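Local coordinates for putative permease protein, ABC transporter (PDB 3IS6) that probably takes part in transmembrane transport as an ABC-type permease, represented here by its MacB-like periplasmic core domain, at residues Thr58-Leu62 against Asp178-Ala182; Glu77-Ala83 against Gln156-Pro162; Leu88-Gly92 against Ala182-Leu186; Val93-Val99 against Gly143-Leu149; Asn107-Leu111 against Arg138-Ile142. All blocks are in the same frame, centred on the assembly; numbering follows the deposited sequence.

Contact 1: Thr58-Leu62 against Asp178-Ala182; sequences TRTTL and DRYIA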
# COMPACT_ATOMS: atom_id res chain seq x y z
N THR A 58 -11.41 -0.78 -16.52
CA THR A 58 -10.11 -0.63 -15.91
C THR A 58 -10.15 0.34 -14.75
O THR A 58 -11.05 1.10 -14.65
CB THR A 58 -9.03 -0.30 -16.96
OG1 THR A 58 -7.75 -0.63 -16.44
CG2 THR A 58 -9.04 1.13 -17.37
N ARG A 59 -9.14 0.30 -13.90
CA ARG A 59 -9.07 1.10 -12.71
C ARG A 59 -7.75 1.84 -12.58
O ARG A 59 -6.75 1.35 -12.96
CB ARG A 59 -9.30 0.23 -11.48
CG ARG A 59 -8.27 -0.85 -11.24
CD ARG A 59 -8.67 -1.83 -10.20
NE ARG A 59 -8.00 -3.11 -10.37
CZ ARG A 59 -8.00 -4.10 -9.50
NH1 ARG A 59 -8.63 -4.01 -8.36
NH2 ARG A 59 -7.36 -5.20 -9.80
N THR A 60 -7.80 3.03 -12.03
CA THR A 60 -6.62 3.78 -11.66
C THR A 60 -6.73 4.34 -10.25
O THR A 60 -7.79 4.49 -9.73
CB THR A 60 -6.34 4.94 -12.63
OG1 THR A 60 -7.35 5.91 -12.52
CG2 THR A 60 -6.31 4.47 -14.03
N THR A 61 -5.61 4.62 -9.62
CA THR A 61 -5.56 5.44 -8.44
C THR A 61 -4.38 6.41 -8.47
O THR A 61 -3.29 6.01 -8.74
CB THR A 61 -5.64 4.62 -7.14
OG1 THR A 61 -5.72 5.49 -6.02
CG2 THR A 61 -4.46 3.75 -6.97
N LEU A 62 -4.62 7.66 -8.17
CA LEU A 62 -3.59 8.66 -8.22
C LEU A 62 -2.79 8.67 -6.96
O LEU A 62 -3.34 8.76 -5.92
CB LEU A 62 -4.21 10.03 -8.37
CG LEU A 62 -3.26 11.21 -8.36
CD1 LEU A 62 -2.50 11.30 -9.60
CD2 LEU A 62 -3.97 12.46 -8.12
N ASP A 178 -12.43 4.63 -1.04
CA ASP A 178 -12.92 4.89 -2.38
C ASP A 178 -11.91 5.73 -3.12
O ASP A 178 -12.16 6.85 -3.43
CB ASP A 178 -14.22 5.71 -2.33
CG ASP A 178 -15.23 5.18 -1.34
OD1 ASP A 178 -15.83 4.15 -1.62
OD2 ASP A 178 -15.47 5.80 -0.31
N ARG A 179 -10.74 5.19 -3.37
CA ARG A 179 -9.66 5.93 -3.98
C ARG A 179 -9.39 5.63 -5.45
O ARG A 179 -8.48 6.17 -5.99
CB ARG A 179 -8.39 5.74 -3.18
CG ARG A 179 -7.79 4.37 -3.27
CD ARG A 179 -6.48 4.32 -2.55
NE ARG A 179 -5.48 5.08 -3.24
CZ ARG A 179 -4.36 5.50 -2.72
NH1 ARG A 179 -4.04 5.23 -1.49
NH2 ARG A 179 -3.54 6.20 -3.46
N TYR A 180 -10.18 4.77 -6.07
CA TYR A 180 -9.98 4.35 -7.44
C TYR A 180 -11.00 4.96 -8.41
O TYR A 180 -12.12 5.14 -8.08
CB TYR A 180 -10.10 2.83 -7.57
CG TYR A 180 -9.11 2.02 -6.79
CD1 TYR A 180 -8.01 1.49 -7.38
CD2 TYR A 180 -9.29 1.78 -5.45
CE1 TYR A 180 -7.10 0.76 -6.65
CE2 TYR A 180 -8.40 1.06 -4.73
CZ TYR A 180 -7.31 0.56 -5.34
OH TYR A 180 -6.43 -0.16 -4.62
N ILE A 181 -10.59 5.25 -9.61
CA ILE A 181 -11.50 5.66 -10.62
C ILE A 181 -11.69 4.48 -11.54
O ILE A 181 -10.76 3.89 -11.98
CB ILE A 181 -10.98 6.80 -11.44
CG1 ILE A 181 -10.65 8.00 -10.58
CG2 ILE A 181 -11.97 7.19 -12.44
CD1 ILE A 181 -10.02 9.05 -11.30
N ALA A 182 -12.93 4.15 -11.81
CA ALA A 182 -13.21 3.01 -12.64
C ALA A 182 -13.81 3.48 -13.94
O ALA A 182 -14.82 4.09 -13.96
CB ALA A 182 -14.15 2.13 -11.95
O HOH W 1 -7.58 8.26 -7.76
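Arg179 folds its side chain round the hydroxyl of Thr61, beside the antiparallel pairing of strands 54-70 and 181-186. Just here Arg179 and Tyr180 both face Val39, a classic beta bulge. Arg179 CB stands 3.9 Å from Thr61 OG1. CG and CD pass the same oxygen, and the bend at chi3 (-70°) turns the guanidinium back toward it. NE then donates a nearly straight bond to Thr61 OG1, 2.8 Å long, with the oxygen in the guanidinium plane. NH2 adds a weak one. Thr61 OG1 in turn donates to the carbonyl oxygen Arg179 O at 2.8 Å, coming from above the carbonyl plane, so one hydroxyl both accepts from the side chain and donates to the backbone of the same arginine. Beside it, Thr61 CB lies over one face of the Tyr180 ring, whose OH is bonded to Ser170. Regular pairing follows in the hydrogen-bonded pair Thr60 and Ile181, with Thr60 N to Ile181 O at 3.1 Å. Pro234 of the second subunit packs on Arg179. A water closes the end of the ladder, accepting from Leu62 N at 3.0 Å and donating to Arg179 O.

Contact 2: Glu77-Ala83 against Gln156-Pro162; sequences ETKTLLA and QADMLLP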
# COMPACT_ATOMS: atom_id res chain seq x y z
N GLU A 77 10.40 16.30 -9.73
CA GLU A 77 9.06 16.23 -9.20
C GLU A 77 8.23 15.49 -10.23
O GLU A 77 8.22 15.84 -11.37
CB GLU A 77 8.54 17.63 -8.94
CG GLU A 77 7.11 17.71 -8.48
CD GLU A 77 6.55 19.12 -8.50
OE1 GLU A 77 5.98 19.54 -9.52
OE2 GLU A 77 6.68 19.81 -7.48
N THR A 78 7.56 14.45 -9.81
CA THR A 78 6.80 13.65 -10.72
C THR A 78 5.41 13.35 -10.20
O THR A 78 5.24 13.07 -9.05
CB THR A 78 7.53 12.34 -11.06
OG1 THR A 78 7.13 11.34 -10.16
CG2 THR A 78 9.00 12.48 -10.91
N LYS A 79 4.43 13.39 -11.07
CA LYS A 79 3.08 13.03 -10.72
C LYS A 79 2.80 11.61 -11.13
O LYS A 79 2.83 11.29 -12.28
CB LYS A 79 2.08 13.95 -11.40
CG LYS A 79 0.71 13.79 -10.90
CD LYS A 79 -0.30 14.35 -11.82
CE LYS A 79 -1.43 14.92 -11.12
NZ LYS A 79 -1.50 16.34 -11.42
N THR A 80 2.50 10.79 -10.16
CA THR A 80 2.45 9.37 -10.33
C THR A 80 1.04 8.79 -10.24
O THR A 80 0.33 9.02 -9.31
CB THR A 80 3.33 8.70 -9.28
OG1 THR A 80 4.67 9.10 -9.47
CG2 THR A 80 3.25 7.27 -9.39
N LEU A 81 0.69 8.01 -11.22
CA LEU A 81 -0.58 7.38 -11.31
C LEU A 81 -0.41 5.86 -11.41
O LEU A 81 0.39 5.38 -12.14
CB LEU A 81 -1.34 7.90 -12.51
CG LEU A 81 -2.73 7.39 -12.82
CD1 LEU A 81 -3.71 7.86 -11.84
CD2 LEU A 81 -3.13 7.82 -14.16
N LEU A 82 -1.21 5.13 -10.67
CA LEU A 82 -1.17 3.70 -10.69
C LEU A 82 -2.24 3.15 -11.62
O LEU A 82 -3.37 3.50 -11.50
CB LEU A 82 -1.36 3.18 -9.29
CG LEU A 82 -0.14 3.06 -8.37
CD1 LEU A 82 0.57 4.29 -8.30
CD2 LEU A 82 -0.53 2.62 -7.02
N ALA A 83 -1.84 2.32 -12.55
CA ALA A 83 -2.70 1.85 -13.62
C ALA A 83 -2.48 0.40 -14.05
O ALA A 83 -1.51 -0.20 -13.72
CB ALA A 83 -2.60 2.73 -14.77
N GLN A 156 -4.12 12.82 -15.64
CA GLN A 156 -2.80 13.40 -15.62
C GLN A 156 -1.77 12.51 -14.93
O GLN A 156 -1.98 12.07 -13.85
CB GLN A 156 -2.85 14.73 -14.91
CG GLN A 156 -3.98 15.58 -15.35
CD GLN A 156 -4.13 16.83 -14.53
OE1 GLN A 156 -3.25 17.19 -13.79
NE2 GLN A 156 -5.25 17.49 -14.67
N ALA A 157 -0.67 12.23 -15.61
CA ALA A 157 0.43 11.47 -15.07
C ALA A 157 1.76 11.75 -15.78
O ALA A 157 1.81 11.71 -16.97
CB ALA A 157 0.12 10.04 -15.14
N ASP A 158 2.79 12.10 -15.05
CA ASP A 158 4.17 11.98 -15.45
C ASP A 158 4.75 10.57 -15.47
O ASP A 158 5.56 10.25 -16.27
CB ASP A 158 5.05 12.91 -14.63
CG ASP A 158 4.50 14.33 -14.59
OD1 ASP A 158 3.95 14.78 -15.59
OD2 ASP A 158 4.59 14.98 -13.53
N MSE A 159 4.36 9.76 -14.50
CA MSE A 159 4.85 8.41 -14.34
C MSE A 159 3.71 7.45 -14.09
O MSE A 159 2.83 7.75 -13.35
CB MSE A 159 5.86 8.36 -13.19
CG MSE A 159 6.33 6.98 -12.73
SE MSE A 159 7.92 7.02 -11.54
CE MSE A 159 7.05 7.45 -9.97
N LEU A 160 3.77 6.28 -14.67
CA LEU A 160 2.79 5.27 -14.46
C LEU A 160 3.41 4.05 -13.81
O LEU A 160 4.42 3.59 -14.23
CB LEU A 160 2.14 4.86 -15.77
CG LEU A 160 1.29 5.85 -16.55
CD1 LEU A 160 0.99 5.40 -17.93
CD2 LEU A 160 0.06 6.17 -15.82
N LEU A 161 2.77 3.53 -12.78
CA LEU A 161 3.20 2.36 -12.06
C LEU A 161 2.08 1.35 -12.04
O LEU A 161 0.97 1.71 -12.12
CB LEU A 161 3.56 2.71 -10.65
CG LEU A 161 4.86 3.42 -10.38
CD1 LEU A 161 4.93 3.91 -8.99
CD2 LEU A 161 6.00 2.55 -10.66
N PRO A 162 2.38 0.08 -11.92
CA PRO A 162 1.31 -0.89 -11.90
C PRO A 162 0.43 -0.78 -10.67
O PRO A 162 0.88 -0.54 -9.59
CB PRO A 162 2.04 -2.22 -11.92
CG PRO A 162 3.32 -1.93 -12.32
CD PRO A 162 3.66 -0.59 -11.85
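Lys79 touches Asp158 near its backbone and Gln156 from CD to NZ, at the start of a parallel ladder between strands 74-83 and 159-162. Its backbone N donates to Asp158 OD2 at 2.9 Å, reaching the anti side of the carboxylate and 31° out of its plane. In an unbroken ladder a strand carbonyl would stand there; the aspartate supplies the acceptor instead. Lys79 O takes Met159 N, with a weak second bond from Asp158 N. Further out the lysine chain bends at chi3 and chi4. Lys79 CD lies 3.5 Å from Gln156 O, and Lys79 NZ bonds to Gln156 OE1 at 3.1 Å; Gln156 NE2 is hydrogen-bonded to Ser153 O.

Leu81 works from the middle of the ladder. Its N bonds to Met159 O at 3.0 Å and its O accepts from Leu161 N, while CB rests against Ala157 CB at 3.7 Å and CD2 runs beside Leu160 CD2, the two leucines pointing the same way.

Met159, modelled as selenomethionine, lies alongside Thr80 on the other face, both side chains pointing the same way. Cys110 and Ile112 of strand 109-113 pack on it too.

Lys79 NZ stays 6.6 Å from Asp158 OD2, so the polar end of this contact rests on hydrogen bonds, backbone N to carboxylate and ammonium to amide oxygen, with no direct ion pair between Lys79 and Asp158, and hands over to apolar side-chain packing around Leu81.

Contact 3: Leu88-Gly92 against Ala182-Leu186; sequences LDMFG and AYVRL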
# COMPACT_ATOMS: atom_id res chain seq x y z
N LEU A 88 -3.56 1.53 -21.19
CA LEU A 88 -3.00 1.86 -22.46
C LEU A 88 -4.00 1.66 -23.59
O LEU A 88 -4.01 2.42 -24.49
CB LEU A 88 -1.77 1.01 -22.71
CG LEU A 88 -0.40 1.39 -22.18
CD1 LEU A 88 -0.39 2.06 -20.92
CD2 LEU A 88 0.54 0.24 -22.16
N ASP A 89 -4.76 0.60 -23.54
CA ASP A 89 -5.83 0.38 -24.47
C ASP A 89 -7.02 1.32 -24.36
O ASP A 89 -7.43 1.92 -25.30
CB ASP A 89 -6.25 -1.07 -24.39
CG ASP A 89 -5.16 -2.03 -24.88
OD1 ASP A 89 -4.38 -1.65 -25.76
OD2 ASP A 89 -5.07 -3.15 -24.38
N MSE A 90 -7.49 1.52 -23.16
CA MSE A 90 -8.62 2.37 -22.88
C MSE A 90 -8.35 3.80 -23.33
O MSE A 90 -9.23 4.45 -23.76
CB MSE A 90 -8.91 2.34 -21.40
CG MSE A 90 -10.04 3.20 -20.95
SE MSE A 90 -11.81 2.55 -21.42
CE MSE A 90 -12.07 1.20 -20.19
N PHE A 91 -7.14 4.28 -23.19
CA PHE A 91 -6.83 5.64 -23.53
C PHE A 91 -5.96 5.86 -24.77
O PHE A 91 -5.50 6.94 -25.02
CB PHE A 91 -6.33 6.36 -22.30
CG PHE A 91 -7.32 6.35 -21.18
CD1 PHE A 91 -8.53 6.97 -21.30
CD2 PHE A 91 -7.08 5.69 -20.03
CE1 PHE A 91 -9.44 6.93 -20.31
CE2 PHE A 91 -7.99 5.66 -19.05
CZ PHE A 91 -9.17 6.28 -19.19
N GLY A 92 -5.76 4.80 -25.53
CA GLY A 92 -4.97 4.89 -26.72
C GLY A 92 -3.59 5.47 -26.50
O GLY A 92 -3.18 6.33 -27.21
N ALA A 182 -12.93 4.15 -11.81
CA ALA A 182 -13.21 3.01 -12.64
C ALA A 182 -13.81 3.48 -13.94
O ALA A 182 -14.82 4.09 -13.96
CB ALA A 182 -14.15 2.13 -11.95
N TYR A 183 -13.14 3.15 -15.02
CA TYR A 183 -13.54 3.51 -16.33
C TYR A 183 -14.10 2.29 -17.03
O TYR A 183 -13.54 1.24 -16.98
CB TYR A 183 -12.37 4.02 -17.13
CG TYR A 183 -11.66 5.24 -16.57
CD1 TYR A 183 -12.11 6.50 -16.82
CD2 TYR A 183 -10.54 5.12 -15.79
CE1 TYR A 183 -11.47 7.58 -16.34
CE2 TYR A 183 -9.90 6.20 -15.29
CZ TYR A 183 -10.36 7.43 -15.58
OH TYR A 183 -9.72 8.50 -15.09
N VAL A 184 -15.23 2.47 -17.66
CA VAL A 184 -15.93 1.41 -18.33
C VAL A 184 -16.27 1.78 -19.76
O VAL A 184 -16.90 2.77 -19.99
CB VAL A 184 -17.22 1.15 -17.62
CG1 VAL A 184 -17.95 0.06 -18.21
CG2 VAL A 184 -17.01 0.91 -16.21
N ARG A 185 -15.88 0.98 -20.73
CA ARG A 185 -16.30 1.19 -22.08
C ARG A 185 -17.39 0.21 -22.48
O ARG A 185 -17.19 -0.96 -22.47
CB ARG A 185 -15.14 1.05 -23.04
CG ARG A 185 -15.45 1.38 -24.45
CD ARG A 185 -14.64 0.58 -25.39
NE ARG A 185 -13.27 0.99 -25.38
CZ ARG A 185 -12.27 0.19 -25.69
NH1 ARG A 185 -12.51 -1.04 -26.09
NH2 ARG A 185 -11.05 0.64 -25.63
N LEU A 186 -18.54 0.74 -22.82
CA LEU A 186 -19.67 -0.03 -23.27
C LEU A 186 -19.66 -0.37 -24.76
O LEU A 186 -19.14 0.35 -25.55
CB LEU A 186 -20.96 0.71 -22.94
CG LEU A 186 -21.09 1.22 -21.54
CD1 LEU A 186 -22.21 2.11 -21.39
CD2 LEU A 186 -21.20 0.11 -20.61
O HOH W 2 -11.57 3.34 -25.08
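Phe91 points CZ straight at the ring of Tyr183, 3.6 Å above its plane and over its centre. The planes stand at 86° with centroids 5.0 Å apart, a T-shaped pair in which phenylalanine gives the edge and tyrosine the face. Next to it Met90, a selenomethionine in the model, spans to the strand. With CG anti to the backbone N (chi1 179°) and a bend at chi2, the chain slides past Arg185 in the opposite direction: SE sits 4.0 Å from Arg185 CB, and CE comes 3.5 Å from the backbone oxygen Tyr183 O. On the way, Met90 CG lies over the centre of one face of the Phe91 ring, so the methionine packs against both the strand and the ring that reaches it.

The polar link is indirect. A water donates to Met90 O at 2.9 Å and accepts from Arg185 NH2 at 2.8 Å, lying at the edge of the guanidinium in its plane. Arg185 NH1 makes a salt bridge to Glu55.

Met90 closes helix 86-90 and Phe91 is the first residue beyond it. The chain leaves the helix through a Schellman motif with Gly92, of positive phi, as C-prime: Val93 N returns to Leu88 O and Gly92 N makes a weak bond to Asp89 O. The C-terminal end of helix 86-90 thus lies across one face of strand 181-186, which pairs with strand 14-23 on one edge and strand 54-70 on the other.

Contact 4: Val93-Val99 against Gly143-Leu149; sequences VELIAGV and GGVFEDL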
# COMPACT_ATOMS: atom_id res chain seq x y z
N VAL A 93 -2.90 5.00 -25.49
CA VAL A 93 -1.56 5.46 -25.18
C VAL A 93 -0.55 4.65 -25.96
O VAL A 93 -0.54 3.46 -25.89
CB VAL A 93 -1.26 5.32 -23.67
CG1 VAL A 93 0.10 5.80 -23.35
CG2 VAL A 93 -2.27 5.99 -22.83
N GLU A 94 0.32 5.32 -26.69
CA GLU A 94 1.34 4.70 -27.49
C GLU A 94 2.69 4.92 -26.84
O GLU A 94 2.95 5.96 -26.34
CB GLU A 94 1.39 5.31 -28.88
CG GLU A 94 0.13 5.22 -29.66
CD GLU A 94 -0.16 3.82 -30.17
OE1 GLU A 94 0.76 3.02 -30.35
OE2 GLU A 94 -1.34 3.50 -30.40
N LEU A 95 3.54 3.92 -26.89
CA LEU A 95 4.89 4.09 -26.41
C LEU A 95 5.82 4.62 -27.46
O LEU A 95 5.85 4.16 -28.56
CB LEU A 95 5.42 2.78 -25.85
CG LEU A 95 4.67 2.15 -24.71
CD1 LEU A 95 5.43 1.01 -24.24
CD2 LEU A 95 4.43 3.09 -23.58
N ILE A 96 6.53 5.66 -27.13
CA ILE A 96 7.65 6.11 -27.91
C ILE A 96 8.86 5.20 -27.84
O ILE A 96 9.56 5.05 -28.79
CB ILE A 96 7.98 7.52 -27.60
CG1 ILE A 96 6.86 8.39 -28.09
CG2 ILE A 96 9.16 7.92 -28.32
CD1 ILE A 96 6.76 9.66 -27.36
N ALA A 97 9.11 4.65 -26.67
CA ALA A 97 10.18 3.72 -26.43
C ALA A 97 9.76 2.60 -25.50
O ALA A 97 8.91 2.76 -24.68
CB ALA A 97 11.35 4.44 -25.87
N GLY A 98 10.39 1.46 -25.65
CA GLY A 98 10.11 0.30 -24.85
C GLY A 98 9.05 -0.60 -25.38
O GLY A 98 8.42 -0.29 -26.33
N VAL A 99 8.84 -1.73 -24.74
CA VAL A 99 7.98 -2.78 -25.23
C VAL A 99 6.56 -2.75 -24.69
O VAL A 99 6.36 -2.92 -23.54
CB VAL A 99 8.60 -4.11 -24.86
CG1 VAL A 99 7.77 -5.25 -25.26
CG2 VAL A 99 10.00 -4.22 -25.39
N GLY A 143 10.87 1.21 -17.92
CA GLY A 143 10.61 0.28 -18.98
C GLY A 143 9.99 0.79 -20.26
O GLY A 143 9.88 0.07 -21.22
N GLY A 144 9.53 2.02 -20.25
CA GLY A 144 8.93 2.61 -21.41
C GLY A 144 8.77 4.10 -21.31
O GLY A 144 8.81 4.63 -20.25
N VAL A 145 8.56 4.74 -22.43
CA VAL A 145 8.21 6.13 -22.50
C VAL A 145 6.95 6.31 -23.30
O VAL A 145 6.88 5.86 -24.40
CB VAL A 145 9.31 6.93 -23.12
CG1 VAL A 145 8.95 8.34 -23.16
CG2 VAL A 145 10.57 6.73 -22.42
N PHE A 146 5.97 6.97 -22.72
CA PHE A 146 4.68 7.13 -23.36
C PHE A 146 4.44 8.53 -23.84
O PHE A 146 4.91 9.46 -23.28
CB PHE A 146 3.52 6.65 -22.48
CG PHE A 146 3.33 7.43 -21.21
CD1 PHE A 146 2.47 8.50 -21.15
CD2 PHE A 146 4.00 7.09 -20.07
CE1 PHE A 146 2.31 9.20 -20.00
CE2 PHE A 146 3.83 7.79 -18.94
CZ PHE A 146 2.99 8.84 -18.90
N GLU A 147 3.70 8.63 -24.92
CA GLU A 147 3.32 9.88 -25.51
C GLU A 147 2.50 10.65 -24.49
O GLU A 147 1.65 10.09 -23.89
CB GLU A 147 2.37 9.53 -26.63
CG GLU A 147 2.64 10.11 -27.91
CD GLU A 147 1.43 10.06 -28.81
OE1 GLU A 147 0.66 11.02 -28.86
OE2 GLU A 147 1.24 9.04 -29.46
N ASP A 148 2.75 11.94 -24.34
CA ASP A 148 2.12 12.69 -23.29
C ASP A 148 0.62 12.54 -23.44
O ASP A 148 0.09 12.54 -24.50
CB ASP A 148 2.45 14.16 -23.38
CG ASP A 148 3.87 14.46 -23.07
OD1 ASP A 148 4.55 13.73 -22.37
OD2 ASP A 148 4.32 15.48 -23.54
N LEU A 149 -0.05 12.41 -22.32
CA LEU A 149 -1.47 12.33 -22.29
C LEU A 149 -2.04 13.69 -22.69
O LEU A 149 -1.42 14.69 -22.54
CB LEU A 149 -1.95 11.94 -20.92
CG LEU A 149 -1.62 10.55 -20.45
CD1 LEU A 149 -1.80 10.42 -19.01
CD2 LEU A 149 -2.44 9.56 -21.14
O HOH W 3 10.66 -2.05 -22.61
O HOH W 4 7.08 -1.22 -21.52
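Glu94 O accepts from Glu147 N at 3.1 Å, an almost straight bond (174° at the hydrogen) that ties the loop after helix 86-90 to the end of strand 140-146. One step on, a single acceptor serves two donors: Val145 O receives Ile96 N at 2.8 Å, a bent and weak bond, and Ala97 N at 3.4 Å, straighter but long and also weak. Val145 N repays the loop with a bond to Ala97 O at 3.0 Å, approaching from above the carbonyl plane. Past Gly98 direct pairing gives way to water. One water accepts from Val99 N and donates to Gly143 O; another donates to both Val99 O and Gly143 O, at 2.7 Å and 3.1 Å from the water oxygen respectively, so Gly143 O has two water partners.

Apolar groups pack beside the ladder. Val93 CG1 packs at 3.6 Å on Phe146 CB, Leu95 CD2 reaches the same Phe146 CB, the two side chains crossing at a slant, and the Phe146 ring continues onto Leu111 and Ser113 of strand 109-113. Strand 140-146 bonds to that strand as well, which leaves the loop to add a short antiparallel ladder to it. Ile96 and Ala97 both face Val145, so this ladder carries a classic beta bulge.

Contact 5: Asn107-Leu111 against Arg138-Ile142; sequences NMTCL and RAITI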
# COMPACT_ATOMS: atom_id res chain seq x y z
N ASN A 107 6.21 -5.10 -11.24
CA ASN A 107 6.11 -4.13 -10.18
C ASN A 107 7.35 -3.27 -10.04
O ASN A 107 7.28 -2.21 -9.51
CB ASN A 107 5.75 -4.78 -8.86
CG ASN A 107 4.30 -5.22 -8.78
OD1 ASN A 107 3.41 -4.47 -9.08
ND2 ASN A 107 4.08 -6.43 -8.37
N MSE A 108 8.48 -3.71 -10.54
CA MSE A 108 9.71 -2.96 -10.38
C MSE A 108 10.03 -2.05 -11.56
O MSE A 108 11.13 -1.60 -11.71
CB MSE A 108 10.90 -3.86 -10.04
CG MSE A 108 10.74 -4.67 -8.79
SE MSE A 108 10.65 -3.66 -7.22
CE MSE A 108 12.43 -3.09 -7.15
N THR A 109 9.04 -1.80 -12.40
CA THR A 109 9.24 -1.00 -13.57
C THR A 109 8.15 0.05 -13.73
O THR A 109 7.08 -0.11 -13.26
CB THR A 109 9.22 -1.84 -14.81
OG1 THR A 109 7.89 -2.28 -15.02
CG2 THR A 109 10.11 -3.01 -14.69
N CYS A 110 8.48 1.13 -14.42
CA CYS A 110 7.57 2.23 -14.66
C CYS A 110 7.59 2.74 -16.08
O CYS A 110 8.48 2.45 -16.82
CB CYS A 110 7.90 3.39 -13.74
SG CYS A 110 9.32 4.27 -14.12
N LEU A 111 6.58 3.50 -16.44
CA LEU A 111 6.55 4.23 -17.67
C LEU A 111 6.63 5.69 -17.31
O LEU A 111 6.11 6.09 -16.32
CB LEU A 111 5.30 3.97 -18.44
CG LEU A 111 4.93 2.54 -18.74
CD1 LEU A 111 3.57 2.47 -19.30
CD2 LEU A 111 5.90 2.01 -19.70
N ARG A 138 17.42 -0.22 -3.66
CA ARG A 138 16.32 -0.67 -4.47
C ARG A 138 15.83 0.47 -5.35
O ARG A 138 15.73 1.57 -4.92
CB ARG A 138 15.18 -1.18 -3.61
CG ARG A 138 13.92 -1.42 -4.34
CD ARG A 138 12.89 -2.10 -3.49
NE ARG A 138 13.23 -3.48 -3.35
CZ ARG A 138 12.38 -4.48 -3.25
NH1 ARG A 138 11.09 -4.28 -3.27
NH2 ARG A 138 12.85 -5.68 -3.14
N ALA A 139 15.54 0.16 -6.59
CA ALA A 139 15.13 1.17 -7.53
C ALA A 139 14.10 0.68 -8.53
O ALA A 139 13.96 -0.47 -8.75
CB ALA A 139 16.32 1.70 -8.24
N ILE A 140 13.42 1.62 -9.14
CA ILE A 140 12.48 1.34 -10.18
C ILE A 140 13.17 1.57 -11.52
O ILE A 140 13.82 2.55 -11.69
CB ILE A 140 11.29 2.26 -10.09
CG1 ILE A 140 10.67 2.18 -8.71
CG2 ILE A 140 10.30 1.90 -11.07
CD1 ILE A 140 9.89 3.40 -8.33
N THR A 141 12.99 0.65 -12.44
CA THR A 141 13.56 0.73 -13.76
C THR A 141 12.60 1.32 -14.75
O THR A 141 11.48 0.95 -14.78
CB THR A 141 13.87 -0.66 -14.26
OG1 THR A 141 14.85 -1.25 -13.43
CG2 THR A 141 14.38 -0.61 -15.61
N ILE A 142 13.06 2.19 -15.61
CA ILE A 142 12.18 2.76 -16.61
C ILE A 142 12.03 1.82 -17.80
O ILE A 142 12.92 1.63 -18.56
CB ILE A 142 12.70 4.10 -17.07
CG1 ILE A 142 12.74 5.07 -15.91
CG2 ILE A 142 11.88 4.64 -18.17
CD1 ILE A 142 13.31 6.32 -16.24
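Met108, a selenomethionine in the model, curls toward Arg138 through three turns of the same sense: chi1 -58° sets CG beside the backbone N, and chi2 -66° and chi3 -71° fold the rest round. Its CE ends 3.7 Å above the plane of the Arg138 guanidinium, offset toward the rim of that face. Arg138 CG lies 3.6 Å from Met108 CE, and the two side chains cross at about a right angle. The same methyl also comes within 3.4 Å of the backbone oxygen Ala139 O. Arg138 NH1 has its hydrogen-bond partners elsewhere: it donates to Gln243 O and Leu240 O of the second subunit, so the group that Met108 covers lies at the subunit interface.

Next along the chains comes the parallel ladder of strands 109-113 and 140-146. Met108 O accepts from Thr141 N at 3.0 Å, and Thr141 O accepts from Cys110 N at the same length, so Thr141 is bonded through both its N and its O. Thr109 and Thr141 share one face of the sheet, with Thr109 OG1 bonded back to Asp106 O. On the other face Cys110 turns SG between its backbone N and carbonyl carbon, which brings SG to 3.9 Å from Ile142 CG1; Cys110 CB is equally far from Ile140 CG2. Met159 and Leu161 of strand 159-162 pack on the cysteine as well.

The chemistry therefore changes along the contact, from an apolar core round Cys110 to a methyl laid over a guanidinium, contacts of dispersion type over the face, while NH1 donates to the two carbonyls of the second subunit.

Contacts 1, 2 and 5 are ladders within one mixed sheet, contact 1 antiparallel, contacts 2 and 5 parallel. They join edge to edge: Thr61 O meets Leu82 N between contacts 1 and 2, and Leu160 N meets Leu111 O between contacts 2 and 5. Contacts 2 and 3 are buried; 1, 4 and 5 are partly buried, although the centre of contact 1 is about 4 Å from the chain's centre. Contact 3 shares strand 181-186 with contact 1 but brings a helix end to it, and works through rings and a water. Contact 4, its centre about 17 Å from that of the chain, adds a water-patched loop to strand 140-146, which contact 5 also uses. In contacts 1 and 5 an arginine reaches the second subunit.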